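Local coordinates for protein thymidylate kinase (Ehrlichia chaffeensis, PDB 3LD9) that probably catalyses the transfer of a phosphate group from ATP to dTMP, forming dTDP on the pathways to dTTP, at residues A[32-37]-A[111-116]; A[38-43]-A[211-216]; A[56-61]-A[65-70]. All blocks are in the same frame, centred on the assembly; numbering follows the deposited sequence. Where two conformers were deposited one is given.

Interaction 1 (A[32-37]-A[111-116]); sequences SGKTTQ and ICDRFI. With SO4 (sulfate ion), chain E.
A salt bridge and a hydroxyl-carboxylate hydrogen bond tie the P-loop to the end of a strand of the parallel sheet: Lys34 and Thr35, in the first turn of helix 34-49, both reach Asp113 at the end of strand 109-113. The two carboxylate oxygens divide the work. Lys34 NZ meets Asp113 OD1 at 2.8 Å on its syn lone pair, while Thr35 OG1 donates to Asp113 OD2 at a short 2.5 Å, also from the syn side but 20° out of the carboxylate plane. Two partners thus restrict rotation of the group.

The lysine chain bends at its third and fourth torsions (chi3 -64°, chi4 72°), curling round a bound sulfate. Lys34 NZ also gives a long hydrogen bond to sulfate O4 at 3.3 Å. Backbone amides supply the rest of the grip: Gly33 N to sulfate O1 at 2.8 Å, Lys34 N to O2 at 3.0 Å and Thr35 N to O4 at 3.0 Å, with Gly31 N adding another bond. Gly33 precedes the helix as its N-cap, and its positive phi would press a side chain against the preceding carbonyl oxygen, a strain glycine avoids.

Arg114 lies against the end of the lysine chain. Lys34 CE sits over the centre of one guanidinium face, 3.3 Å from Arg114 CZ, and the chains cross at about a right angle; Arg114 NH1 is hydrogen-bonded to Ser118 OG.

The sulfate, probably from the crystallisation liquor, occupies a nest of amides at a helix start, consistent with the predicted ATP site and with phosphate binding by Walker A loops. The geometry is consistent with a second-shell role for Asp113, whose two oxygens hold Lys34 NZ and Thr35 OG1 beside the anion.

Interaction 2 (A[38-43]-A[211-216]); sequences SHLLAE and FVHLEV
His213 projects from its helix with CG trans to the main-chain nitrogen (chi1 -178°), which carries the imidazole across to helix 34-49; Leu40 has CG trans to its own carbonyl carbon, directing the isobutyl group along the base of the histidine side chain. The result is a CH-pi contact: Leu40 CB stands 3.9 Å from the centroid of the His213 ring, 27° off the normal, displaced toward the ND1-CE1 side. Leu40 CD1 adds a looser touch on His213 CB at 4.1 Å, and the CE1 corner of the His213 ring comes to 3.6 Å from the backbone O of Leu40.

The helix that follows the P-loop here meets the C-terminal helix 208-220. Their local axes pass 10.3 Å apart and cross at -52°, and both lie against Phe26 of strand 22-27 through Leu41 and Val216, so the two helices form part of one layer over the parallel sheet of this P-loop kinase fold. On that inner side Val216 CG1 fits against both methyls of Leu41, with Leu41 CD1 at 3.9 Å and CD2 at 4.0 Å. Nearer the outside, Gln37 and Tyr44 of helix 34-49 also touch the His213 side chain.

Interaction 3 (A[56-61]-A[65-70]); sequences LTREPG and LNESVR
Gly61 packs tightly against helix 64-74, while the stacked guanidinium groups of Arg58 and Arg70 form the partly exposed side of the contact. On the tight side Asn66 ND2 reaches Gly61 O at 3.1 Å from above the carbonyl plane, and also bonds Met91 O of helix 81-105. Glu67 OE2, in the conformer given of two deposited, lies 3.2 Å from Gly61 CA and also accepts from Gly62 N. Arg70 NH1 donates to Pro60 O at 2.7 Å, close to the guanidinium plane.

The segment Arg58-Glu59-Pro60-Gly61, with a cis peptide before Pro60, turns the chain from edge strand 54-58 into the helix, the start of a crossover through helices 64-74 and 81-105 to the neighbouring parallel strand 109-113. In thymidylate kinases this Arg-Glu-Pro-Gly turn borders the dTMP site, which probably holds here too. On the helix face turned from this contact, Leu65 packs on Leu79 of the second subunit.

On the looser side, Arg58 takes the crowded position (chi1 73°) and then extends, so that its guanidinium lies flat on that of Arg70, planes 3° apart and centres 3.7 Å apart. Its edge grips Glu67 side-on: Arg58 NE to Glu67 OE2 at 3.1 Å and Arg58 NH2 to Glu67 OE1 at 2.8 Å, the planes 31° apart. This carboxylate would offset the positive charge of the stacked pair.

In the fold
Interactions 1 and 2 share helix 34-49, one turn after another, with centres about 10 Å apart; Gln37 of the first touches Val212 and His213 of the second. Interaction 3 lies about 13 Å from the centre of interaction 1 and joins it through neighbouring sheet strands 54-58 and 109-113, whose backbones pair at Thr57 with Ile111 and Asp113. Interactions 2 and 3 are about 22 Å apart, although Leu56 still reaches His39 and Ala42. Along the chain, 56-61 and 65-70 fall between the partners of interaction 1, whereas interactions 1 and 2 interleave. One sheet thus places the phosphate-binding loop between the C-terminal helix and the 58-61 turn, which probably borders the dTMP site.

Interaction 1 (A[32-37]-A[111-116])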
loop_
_atom_site.group_PDB
_atom_site.type_symbol
_atom_site.label_atom_id
_atom_site.label_comp_id
_atom_site.label_asym_id
_atom_site.label_seq_id
_atom_site.Cartn_x
_atom_site.Cartn_y
_atom_site.Cartn_z
ATOM N N SER A 32 -14.825 25.048 -6.795
ATOM C CA SER A 32 -14.977 25.967 -5.682
ATOM C C SER A 32 -13.655 26.483 -5.102
ATOM O O SER A 32 -13.666 27.399 -4.301
ATOM C CB SER A 32 -15.700 25.202 -4.574
ATOM O OG SER A 32 -15.717 25.889 -3.347
ATOM N N GLY A 33 -12.537 25.856 -5.451
ATOM C CA GLY A 33 -11.245 26.231 -4.889
ATOM C C GLY A 33 -10.808 25.468 -3.644
ATOM O O GLY A 33 -9.835 25.868 -3.003
ATOM N N LYS A 34 -11.478 24.361 -3.309
ATOM C CA LYS A 34 -11.091 23.538 -2.147
ATOM C C LYS A 34 -9.618 23.141 -2.153
ATOM O O LYS A 34 -8.954 23.152 -1.122
ATOM C CB LYS A 34 -11.842 22.197 -2.109
ATOM C CG LYS A 34 -13.329 22.230 -1.947
ATOM C CD LYS A 34 -13.878 20.805 -1.963
ATOM C CE LYS A 34 -13.653 20.076 -3.319
ATOM N NZ LYS A 34 -12.173 19.647 -3.616
ATOM N N THR A 35 -9.166 22.660 -3.308
ATOM C CA THR A 35 -7.819 22.126 -3.455
ATOM C C THR A 35 -6.787 23.215 -3.253
ATOM O O THR A 35 -5.822 23.009 -2.501
ATOM C CB THR A 35 -7.638 21.440 -4.821
ATOM O OG1 THR A 35 -8.451 20.264 -4.828
ATOM C CG2 THR A 35 -6.157 21.048 -5.079
ATOM N N THR A 36 -7.012 24.369 -3.895
ATOM C CA THR A 36 -6.110 25.537 -3.770
ATOM C C THR A 36 -6.045 26.006 -2.325
ATOM O O THR A 36 -4.952 26.180 -1.793
ATOM C CB THR A 36 -6.542 26.699 -4.687
ATOM O OG1 THR A 36 -6.393 26.284 -6.044
ATOM C CG2 THR A 36 -5.715 27.985 -4.460
ATOM N N GLN A 37 -7.211 26.170 -1.699
ATOM C CA GLN A 37 -7.286 26.628 -0.324
ATOM C C GLN A 37 -6.619 25.643 0.604
ATOM O O GLN A 37 -5.943 26.059 1.563
ATOM C CB GLN A 37 -8.730 26.881 0.095
ATOM C CG GLN A 37 -9.364 28.088 -0.637
ATOM C CD GLN A 37 -8.613 29.404 -0.410
ATOM O OE1 GLN A 37 -8.037 29.623 0.653
ATOM N NE2 GLN A 37 -8.610 30.265 -1.405
ATOM N N ILE A 111 -4.675 18.154 7.131
ATOM C CA ILE A 111 -5.581 18.893 6.254
ATOM C C ILE A 111 -6.032 17.945 5.137
ATOM O O ILE A 111 -5.211 17.482 4.367
ATOM C CB ILE A 111 -4.875 20.146 5.640
ATOM C CG1 ILE A 111 -4.362 21.071 6.745
ATOM C CG2 ILE A 111 -5.825 20.922 4.724
ATOM C CD1 ILE A 111 -3.331 22.158 6.285
ATOM N N CYS A 112 -7.326 17.662 5.057
ATOM C CA CYS A 112 -7.858 16.796 4.033
ATOM C C CYS A 112 -8.762 17.521 3.075
ATOM O O CYS A 112 -9.775 18.089 3.486
ATOM C CB CYS A 112 -8.648 15.617 4.656
ATOM S SG CYS A 112 -8.999 14.345 3.410
ATOM N N ASP A 113 -8.393 17.475 1.800
ATOM C CA ASP A 113 -9.150 18.031 0.680
ATOM C C ASP A 113 -10.226 17.018 0.240
ATOM O O ASP A 113 -9.905 16.006 -0.387
ATOM C CB ASP A 113 -8.150 18.368 -0.460
ATOM C CG ASP A 113 -8.820 18.767 -1.788
ATOM O OD1 ASP A 113 -10.050 19.024 -1.855
ATOM O OD2 ASP A 113 -8.057 18.844 -2.797
ATOM N N ARG A 114 -11.480 17.304 0.609
ATOM C CA ARG A 114 -12.659 16.414 0.480
ATOM C C ARG A 114 -12.687 15.307 1.542
ATOM O O ARG A 114 -11.704 14.643 1.777
ATOM C CB ARG A 114 -12.840 15.767 -0.939
ATOM C CG ARG A 114 -12.939 16.720 -2.165
ATOM C CD ARG A 114 -13.609 15.954 -3.413
ATOM N NE ARG A 114 -14.089 16.832 -4.519
ATOM C CZ ARG A 114 -15.284 17.500 -4.565
ATOM N NH1 ARG A 114 -16.159 17.461 -3.537
ATOM N NH2 ARG A 114 -15.592 18.269 -5.628
ATOM N N PHE A 115 -13.836 15.115 2.178
ATOM C CA PHE A 115 -13.986 14.132 3.242
ATOM C C PHE A 115 -15.467 13.788 3.380
ATOM O O PHE A 115 -16.179 13.778 2.389
ATOM C CB PHE A 115 -13.397 14.672 4.543
ATOM C CG PHE A 115 -13.059 13.608 5.553
ATOM C CD1 PHE A 115 -12.259 12.535 5.210
ATOM C CD2 PHE A 115 -13.516 13.695 6.861
ATOM C CE1 PHE A 115 -11.952 11.558 6.119
ATOM C CE2 PHE A 115 -13.174 12.723 7.791
ATOM C CZ PHE A 115 -12.393 11.644 7.400
ATOM N N ILE A 116 -15.930 13.525 4.602
ATOM C CA ILE A 116 -17.255 12.996 4.845
ATOM C C ILE A 116 -18.396 13.880 4.335
ATOM O O ILE A 116 -19.443 13.359 4.005
ATOM C CB ILE A 116 -17.517 12.728 6.358
ATOM C CG1 ILE A 116 -17.498 14.043 7.175
ATOM C CG2 ILE A 116 -16.544 11.663 6.894
ATOM C CD1 ILE A 116 -17.596 13.831 8.677
HETATM S S SO4 E . -12.028 22.369 -6.268
HETATM O O1 SO4 E . -11.776 23.601 -7.009
HETATM O O2 SO4 E . -13.000 22.624 -5.213
HETATM O O3 SO4 E . -12.572 21.358 -7.180
HETATM O O4 SO4 E . -10.827 21.845 -5.627
#

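Interaction 2 (A[38-43]-A[211-216])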
loop_
_atom_site.group_PDB
_atom_site.type_symbol
_atom_site.label_atom_id
_atom_site.label_comp_id
_atom_site.label_asym_id
_atom_site.label_seq_id
_atom_site.Cartn_x
_atom_site.Cartn_y
_atom_site.Cartn_z
ATOM N N SER A 38 -6.762 24.345 0.314
ATOM C CA SER A 38 -6.118 23.352 1.155
ATOM C C SER A 38 -4.593 23.456 1.051
ATOM O O SER A 38 -3.906 23.369 2.086
ATOM C CB SER A 38 -6.613 21.941 0.836
ATOM O OG SER A 38 -6.083 21.541 -0.390
ATOM N N HIS A 39 -4.069 23.663 -0.169
ATOM C CA HIS A 39 -2.613 23.860 -0.381
ATOM C C HIS A 39 -2.092 25.111 0.319
ATOM O O HIS A 39 -1.029 25.075 0.948
ATOM C CB HIS A 39 -2.244 23.946 -1.889
ATOM C CG HIS A 39 -1.926 22.620 -2.508
ATOM N ND1 HIS A 39 -2.880 21.829 -3.116
ATOM C CD2 HIS A 39 -0.761 21.932 -2.588
ATOM C CE1 HIS A 39 -2.320 20.707 -3.542
ATOM N NE2 HIS A 39 -1.028 20.748 -3.245
ATOM N N LEU A 40 -2.843 26.198 0.213
ATOM C CA LEU A 40 -2.447 27.466 0.814
ATOM C C LEU A 40 -2.391 27.382 2.336
ATOM O O LEU A 40 -1.446 27.860 2.943
ATOM C CB LEU A 40 -3.395 28.596 0.387
ATOM C CG LEU A 40 -3.361 28.992 -1.090
ATOM C CD1 LEU A 40 -4.469 30.005 -1.375
ATOM C CD2 LEU A 40 -2.006 29.581 -1.459
ATOM N N LEU A 41 -3.403 26.778 2.952
ATOM C CA LEU A 41 -3.383 26.604 4.393
ATOM C C LEU A 41 -2.224 25.692 4.834
ATOM O O LEU A 41 -1.608 25.944 5.884
ATOM C CB LEU A 41 -4.712 26.050 4.900
ATOM C CG LEU A 41 -4.841 25.972 6.421
ATOM C CD1 LEU A 41 -4.698 27.398 7.020
ATOM C CD2 LEU A 41 -6.154 25.254 6.875
ATOM N N ALA A 42 -1.945 24.647 4.044
ATOM C CA ALA A 42 -0.820 23.731 4.331
ATOM C C ALA A 42 0.522 24.486 4.364
ATOM O O ALA A 42 1.355 24.267 5.233
ATOM C CB ALA A 42 -0.753 22.599 3.319
ATOM N N GLU A 43 0.710 25.390 3.416
ATOM C CA GLU A 43 1.900 26.220 3.391
ATOM C C GLU A 43 1.910 27.140 4.606
ATOM O O GLU A 43 2.901 27.228 5.328
ATOM C CB GLU A 43 1.931 27.051 2.129
ATOM C CG GLU A 43 2.149 26.231 0.883
ATOM C CD GLU A 43 1.911 27.036 -0.396
ATOM O OE1 GLU A 43 1.569 26.410 -1.437
ATOM O OE2 GLU A 43 2.044 28.285 -0.351
ATOM N N PHE A 211 -8.786 36.375 -0.751
ATOM C CA PHE A 211 -9.881 36.667 0.179
ATOM C C PHE A 211 -10.303 35.454 0.978
ATOM O O PHE A 211 -10.439 35.520 2.204
ATOM C CB PHE A 211 -11.119 37.201 -0.529
ATOM C CG PHE A 211 -12.294 37.423 0.392
ATOM C CD1 PHE A 211 -12.362 38.563 1.191
ATOM C CD2 PHE A 211 -13.341 36.512 0.445
ATOM C CE1 PHE A 211 -13.465 38.785 2.046
ATOM C CE2 PHE A 211 -14.436 36.716 1.290
ATOM C CZ PHE A 211 -14.504 37.867 2.088
ATOM N N VAL A 212 -10.533 34.349 0.279
ATOM C CA VAL A 212 -11.019 33.150 0.931
ATOM C C VAL A 212 -9.963 32.649 1.925
ATOM O O VAL A 212 -10.282 32.295 3.063
ATOM C CB VAL A 212 -11.382 32.056 -0.112
ATOM C CG1 VAL A 212 -11.582 30.707 0.565
ATOM C CG2 VAL A 212 -12.619 32.484 -0.924
ATOM N N HIS A 213 -8.712 32.659 1.487
ATOM C CA HIS A 213 -7.583 32.248 2.330
ATOM C C HIS A 213 -7.507 33.073 3.612
ATOM O O HIS A 213 -7.360 32.517 4.696
ATOM C CB HIS A 213 -6.272 32.337 1.527
ATOM C CG HIS A 213 -5.058 31.888 2.279
ATOM N ND1 HIS A 213 -4.953 30.642 2.864
ATOM C CD2 HIS A 213 -3.877 32.515 2.512
ATOM C CE1 HIS A 213 -3.760 30.522 3.421
ATOM N NE2 HIS A 213 -3.098 31.649 3.241
ATOM N N LEU A 214 -7.650 34.390 3.493
ATOM C CA LEU A 214 -7.638 35.255 4.670
ATOM C C LEU A 214 -8.818 34.916 5.597
ATOM O O LEU A 214 -8.656 34.908 6.809
ATOM C CB LEU A 214 -7.666 36.745 4.269
ATOM C CG LEU A 214 -6.443 37.313 3.519
ATOM C CD1 LEU A 214 -6.692 38.787 3.042
ATOM C CD2 LEU A 214 -5.158 37.219 4.358
ATOM N N GLU A 215 -9.983 34.612 5.038
ATOM C CA GLU A 215 -11.129 34.171 5.856
ATOM C C GLU A 215 -10.869 32.856 6.574
ATOM O O GLU A 215 -11.258 32.696 7.726
ATOM C CB GLU A 215 -12.424 34.084 5.031
ATOM C CG GLU A 215 -12.881 35.443 4.507
ATOM C CD GLU A 215 -13.412 36.349 5.614
ATOM O OE1 GLU A 215 -12.968 37.498 5.746
ATOM O OE2 GLU A 215 -14.284 35.904 6.363
ATOM N N VAL A 216 -10.186 31.931 5.896
ATOM C CA VAL A 216 -9.802 30.641 6.494
ATOM C C VAL A 216 -8.859 30.826 7.690
ATOM O O VAL A 216 -9.046 30.252 8.767
ATOM C CB VAL A 216 -9.102 29.733 5.463
ATOM C CG1 VAL A 216 -8.343 28.550 6.171
ATOM C CG2 VAL A 216 -10.097 29.220 4.426
#

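Interaction 3 (A[56-61]-A[65-70])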
loop_
_atom_site.group_PDB
_atom_site.type_symbol
_atom_site.label_atom_id
_atom_site.label_comp_id
_atom_site.label_asym_id
_atom_site.label_seq_id
_atom_site.Cartn_x
_atom_site.Cartn_y
_atom_site.Cartn_z
ATOM N N LEU A 56 -0.749 17.015 4.452
ATOM C CA LEU A 56 -1.759 17.407 3.458
ATOM C C LEU A 56 -2.163 16.152 2.721
ATOM O O LEU A 56 -1.309 15.449 2.217
ATOM C CB LEU A 56 -1.197 18.428 2.456
ATOM C CG LEU A 56 -2.177 18.893 1.351
ATOM C CD1 LEU A 56 -3.396 19.557 1.968
ATOM C CD2 LEU A 56 -1.486 19.857 0.371
ATOM N N THR A 57 -3.464 15.898 2.634
ATOM C CA THR A 57 -3.977 14.705 1.993
ATOM C C THR A 57 -5.312 15.035 1.299
ATOM O O THR A 57 -5.749 16.181 1.300
ATOM C CB THR A 57 -4.065 13.588 3.046
ATOM O OG1 THR A 57 -4.270 12.313 2.417
ATOM C CG2 THR A 57 -5.156 13.883 4.119
ATOM N N ARG A 58 -5.933 14.043 0.674
ATOM C CA ARG A 58 -7.128 14.252 -0.077
ATOM C C ARG A 58 -7.891 12.928 -0.275
ATOM O O ARG A 58 -7.309 11.837 -0.226
ATOM C CB ARG A 58 -6.765 14.823 -1.453
ATOM C CG ARG A 58 -6.134 13.772 -2.366
ATOM C CD ARG A 58 -5.672 14.346 -3.691
ATOM N NE ARG A 58 -5.404 13.248 -4.636
ATOM C CZ ARG A 58 -5.389 13.351 -5.970
ATOM N NH1 ARG A 58 -5.631 14.515 -6.573
ATOM N NH2 ARG A 58 -5.123 12.273 -6.707
ATOM N N GLU A 59 -9.173 13.042 -0.548
ATOM C CA GLU A 59 -9.988 11.910 -0.934
ATOM C C GLU A 59 -10.746 12.287 -2.219
ATOM O O GLU A 59 -10.975 13.459 -2.471
ATOM C CB GLU A 59 -10.997 11.550 0.173
ATOM C CG GLU A 59 -10.346 11.165 1.503
ATOM C CD GLU A 59 -11.275 10.404 2.425
ATOM O OE1 GLU A 59 -10.754 9.793 3.365
ATOM O OE2 GLU A 59 -12.517 10.437 2.241
ATOM N N PRO A 60 -11.128 11.290 -3.025
ATOM C CA PRO A 60 -10.701 9.899 -2.854
ATOM C C PRO A 60 -9.227 9.777 -3.221
ATOM O O PRO A 60 -8.818 10.294 -4.229
ATOM C CB PRO A 60 -11.569 9.138 -3.827
ATOM C CG PRO A 60 -11.996 10.113 -4.859
ATOM C CD PRO A 60 -12.021 11.476 -4.181
ATOM N N GLY A 61 -8.439 9.185 -2.336
ATOM C CA GLY A 61 -7.004 9.064 -2.489
ATOM C C GLY A 61 -6.333 8.923 -1.125
ATOM O O GLY A 61 -6.930 8.414 -0.170
ATOM N N LEU A 65 -2.913 2.557 -2.824
ATOM C CA LEU A 65 -4.086 1.780 -3.279
ATOM C C LEU A 65 -5.223 2.692 -3.669
ATOM O O LEU A 65 -5.782 2.526 -4.746
ATOM C CB LEU A 65 -4.541 0.778 -2.222
ATOM C CG LEU A 65 -5.833 0.003 -2.478
ATOM C CD1 LEU A 65 -5.725 -0.852 -3.765
ATOM C CD2 LEU A 65 -6.168 -0.838 -1.221
ATOM N N ASN A 66 -5.549 3.664 -2.816
ATOM C CA ASN A 66 -6.682 4.547 -3.069
ATOM C C ASN A 66 -6.496 5.389 -4.321
ATOM O O ASN A 66 -7.469 5.645 -5.033
ATOM C CB ASN A 66 -6.977 5.486 -1.891
ATOM C CG ASN A 66 -7.621 4.780 -0.715
ATOM O OD1 ASN A 66 -8.011 3.618 -0.813
ATOM N ND2 ASN A 66 -7.731 5.489 0.413
ATOM N N GLU A 67 -5.257 5.818 -4.564
ATOM C CA GLU A 67 -4.961 6.577 -5.761
ATOM C C GLU A 67 -5.166 5.697 -6.986
ATOM O O GLU A 67 -5.753 6.147 -7.976
ATOM C CB GLU A 67 -3.540 7.154 -5.724
ATOM C CG GLU A 67 -3.376 8.305 -4.728
ATOM C CD GLU A 67 -4.345 9.466 -4.987
ATOM O OE1 GLU A 67 -4.897 9.563 -6.110
ATOM O OE2 GLU A 67 -4.557 10.294 -4.063
ATOM N N SER A 68 -4.702 4.445 -6.929
ATOM C CA SER A 68 -4.895 3.542 -8.066
ATOM C C SER A 68 -6.370 3.222 -8.298
ATOM O O SER A 68 -6.813 3.166 -9.450
ATOM C CB SER A 68 -4.116 2.247 -7.943
ATOM O OG SER A 68 -2.720 2.458 -8.070
ATOM N N VAL A 69 -7.109 2.968 -7.225
ATOM C CA VAL A 69 -8.547 2.721 -7.333
ATOM C C VAL A 69 -9.242 3.984 -7.871
ATOM O O VAL A 69 -10.145 3.872 -8.692
ATOM C CB VAL A 69 -9.185 2.309 -5.987
ATOM C CG1 VAL A 69 -10.749 2.267 -6.077
ATOM C CG2 VAL A 69 -8.657 0.987 -5.544
ATOM N N ARG A 70 -8.839 5.166 -7.403
ATOM C CA ARG A 70 -9.413 6.423 -7.917
ATOM C C ARG A 70 -9.264 6.564 -9.445
ATOM O O ARG A 70 -10.190 7.037 -10.124
ATOM C CB ARG A 70 -8.778 7.603 -7.223
ATOM C CG ARG A 70 -9.136 9.000 -7.780
ATOM C CD ARG A 70 -8.041 9.983 -7.468
ATOM N NE ARG A 70 -8.354 11.315 -7.999
ATOM C CZ ARG A 70 -8.680 12.395 -7.281
ATOM N NH1 ARG A 70 -8.749 12.374 -5.945
ATOM N NH2 ARG A 70 -8.940 13.525 -7.921
#